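Local atomic coordinates of heat shock protein, putative (Plasmodium falciparum, PDB entry 1Y6Z), a protein that is a putative heat shock protein of the Hsp90 family, represented here by its middle domain, and probably acts as an ATP-dependent chaperone of unfolded proteins. Residues L94-G99 with G155-I160. Residues are numbered along the deposited sequence; the frame is centred on the assembly and turned at random.
Sequences LTFLRG and GKYLKI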
loop_
_atom_site.group_PDB
_atom_site.type_symbol
_atom_site.label_atom_id
_atom_site.label_comp_id
_atom_site.label_asym_id
_atom_site.label_seq_id
_atom_site.Cartn_x
_atom_site.Cartn_y
_atom_site.Cartn_z
ATOM N N LEU B 94 12.666 8.262 -9.030
ATOM C CA LEU B 94 11.788 7.781 -10.095
ATOM C C LEU B 94 12.102 8.283 -11.504
ATOM O O LEU B 94 11.271 8.116 -12.403
ATOM C CB LEU B 94 10.344 8.180 -9.781
ATOM C CG LEU B 94 9.823 7.292 -8.661
ATOM C CD1 LEU B 94 8.595 7.996 -8.151
ATOM C CD2 LEU B 94 9.501 5.851 -9.218
ATOM N N THR B 95 13.288 8.862 -11.681
ATOM C CA THR B 95 13.778 9.402 -12.961
ATOM C C THR B 95 13.784 8.339 -14.063
ATOM O O THR B 95 13.737 8.681 -15.234
ATOM C CB THR B 95 15.206 10.019 -12.844
ATOM O OG1 THR B 95 15.560 10.725 -14.062
ATOM C CG2 THR B 95 16.269 8.965 -12.540
ATOM N N PHE B 96 13.861 7.068 -13.678
ATOM C CA PHE B 96 13.932 5.966 -14.695
ATOM C C PHE B 96 12.574 5.696 -15.334
ATOM O O PHE B 96 12.518 5.064 -16.367
ATOM C CB PHE B 96 14.521 4.672 -14.128
ATOM C CG PHE B 96 13.663 4.031 -13.052
ATOM C CD1 PHE B 96 13.844 4.344 -11.720
ATOM C CD2 PHE B 96 12.636 3.132 -13.404
ATOM C CE1 PHE B 96 13.078 3.748 -10.695
ATOM C CE2 PHE B 96 11.807 2.560 -12.374
ATOM C CZ PHE B 96 12.053 2.855 -11.045
ATOM N N LEU B 97 11.462 6.168 -14.752
ATOM C CA LEU B 97 10.163 5.941 -15.357
ATOM C C LEU B 97 10.045 6.733 -16.693
ATOM O O LEU B 97 10.580 7.827 -16.817
ATOM C CB LEU B 97 9.054 6.534 -14.416
ATOM C CG LEU B 97 8.723 5.887 -13.089
ATOM C CD1 LEU B 97 7.521 6.735 -12.526
ATOM C CD2 LEU B 97 8.226 4.519 -13.316
ATOM N N ARG B 98 9.336 6.177 -17.659
ATOM C CA ARG B 98 8.991 6.887 -18.877
ATOM C C ARG B 98 7.465 6.857 -18.943
ATOM O O ARG B 98 6.837 5.851 -18.607
ATOM C CB ARG B 98 9.625 6.217 -20.103
ATOM C CG ARG B 98 11.150 6.231 -20.094
ATOM C CD ARG B 98 11.596 7.647 -20.264
ATOM N NE ARG B 98 13.044 7.906 -20.292
ATOM C CZ ARG B 98 13.755 8.303 -19.241
ATOM N NH1 ARG B 98 13.204 8.374 -18.048
ATOM N NH2 ARG B 98 15.054 8.562 -19.371
ATOM N N GLY B 99 6.834 7.932 -19.396
ATOM C CA GLY B 99 5.381 7.948 -19.365
ATOM C C GLY B 99 4.796 9.273 -19.845
ATOM O O GLY B 99 5.525 10.174 -20.285
ATOM N N GLY B 155 17.265 -1.328 -9.293
ATOM C CA GLY B 155 17.402 -1.445 -7.825
ATOM C C GLY B 155 18.220 -0.349 -7.174
ATOM O O GLY B 155 17.927 0.016 -6.042
ATOM N N LYS B 156 19.265 0.169 -7.870
ATOM C CA LYS B 156 20.033 1.275 -7.336
ATOM C C LYS B 156 19.145 2.483 -7.085
ATOM O O LYS B 156 19.334 3.197 -6.089
ATOM C CB LYS B 156 21.202 1.652 -8.276
ATOM C CG LYS B 156 20.744 1.906 -9.749
ATOM C CD LYS B 156 21.979 1.965 -10.688
ATOM C CE LYS B 156 21.606 2.703 -11.978
ATOM N NZ LYS B 156 22.892 2.860 -12.863
ATOM N N TYR B 157 18.151 2.708 -7.971
ATOM C CA TYR B 157 17.247 3.879 -7.807
ATOM C C TYR B 157 16.364 3.706 -6.560
ATOM O O TYR B 157 16.106 4.641 -5.848
ATOM C CB TYR B 157 16.379 4.092 -9.052
ATOM C CG TYR B 157 17.210 4.611 -10.169
ATOM C CD1 TYR B 157 17.638 3.777 -11.184
ATOM C CD2 TYR B 157 17.634 5.920 -10.164
ATOM C CE1 TYR B 157 18.459 4.306 -12.246
ATOM C CE2 TYR B 157 18.447 6.470 -11.235
ATOM C CZ TYR B 157 18.843 5.670 -12.245
ATOM O OH TYR B 157 19.714 6.166 -13.246
ATOM N N LEU B 158 15.906 2.502 -6.359
ATOM C CA LEU B 158 15.038 2.230 -5.181
ATOM C C LEU B 158 15.822 2.468 -3.897
ATOM O O LEU B 158 15.312 3.080 -2.951
ATOM C CB LEU B 158 14.513 0.817 -5.292
ATOM C CG LEU B 158 13.227 0.645 -6.112
ATOM C CD1 LEU B 158 13.356 1.052 -7.609
ATOM C CD2 LEU B 158 12.744 -0.835 -5.973
ATOM N N LYS B 159 17.118 2.086 -3.915
ATOM C CA LYS B 159 18.028 2.248 -2.742
ATOM C C LYS B 159 18.179 3.701 -2.443
ATOM O O LYS B 159 18.089 4.093 -1.291
ATOM C CB LYS B 159 19.367 1.561 -2.986
ATOM C CG LYS B 159 19.304 0.045 -2.787
ATOM C CD LYS B 159 20.549 -0.635 -3.394
ATOM C CE LYS B 159 20.400 -2.136 -3.476
ATOM N NZ LYS B 159 21.507 -2.613 -4.441
ATOM N N ILE B 160 18.322 4.519 -3.501
ATOM C CA ILE B 160 18.339 5.998 -3.346
ATOM C C ILE B 160 16.982 6.513 -2.835
ATOM O O ILE B 160 16.942 7.400 -1.984
ATOM C CB ILE B 160 18.765 6.694 -4.641
ATOM C CG1 ILE B 160 20.261 6.470 -4.890
ATOM C CG2 ILE B 160 18.470 8.251 -4.616
ATOM C CD1 ILE B 160 20.553 6.480 -6.370
#
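Thr95 and Phe96, the two central residues of a type I beta turn running from Leu94 to Leu97, meet the flank of helix 145-164 at Tyr157 and Leu158. The turn is closed by Leu97 N to Leu94 O at 3.1 Å and leads directly into strand 98-103, the middle strand of the five-stranded mixed sheet of this Hsp90 middle domain; the contact thus joins the entry to that strand to helix 145-164, the segments being 56 residues apart at their closest ends. The helix is kinked where the N atoms of Lys156 and Tyr157 lack a bond to the preceding turn; Lys159 N to Gly155 O and Ile160 N to Lys156 O, both 3.1 Å, show helical bonding resuming.

The interface is apolar and buried. Phe96 CB points toward the helix, and chi1 of 65° sets the ring alongside Tyr157, with CD1 3.7 Å from Tyr157 CB. The two rings are oblique, centroids 5.5 Å apart and planes inclined at 42°, and Phe96 CB lies over one face of the Tyr157 ring, offset toward its rim. Further round the Phe96 ring, CZ is 4.1 Å from Leu158 CD1, the two side chains crossing at about a right angle; Phe154, on the same helix, stacks on the Phe96 ring. Tyr157 OH is hydrogen-bonded to Met65 O, fixing the polar end of the ring beyond this contact.

Arg98 folds back on its own segment, NH1 donating to Thr95 O in the carbonyl plane and to Leu97 O from above it, both oxygens close to the guanidinium plane, while NH2 forms a salt bridge with Glu60. On the helix-facing side, the methyl CG2 of Thr95 sits 3.6 Å from Tyr157 CE2.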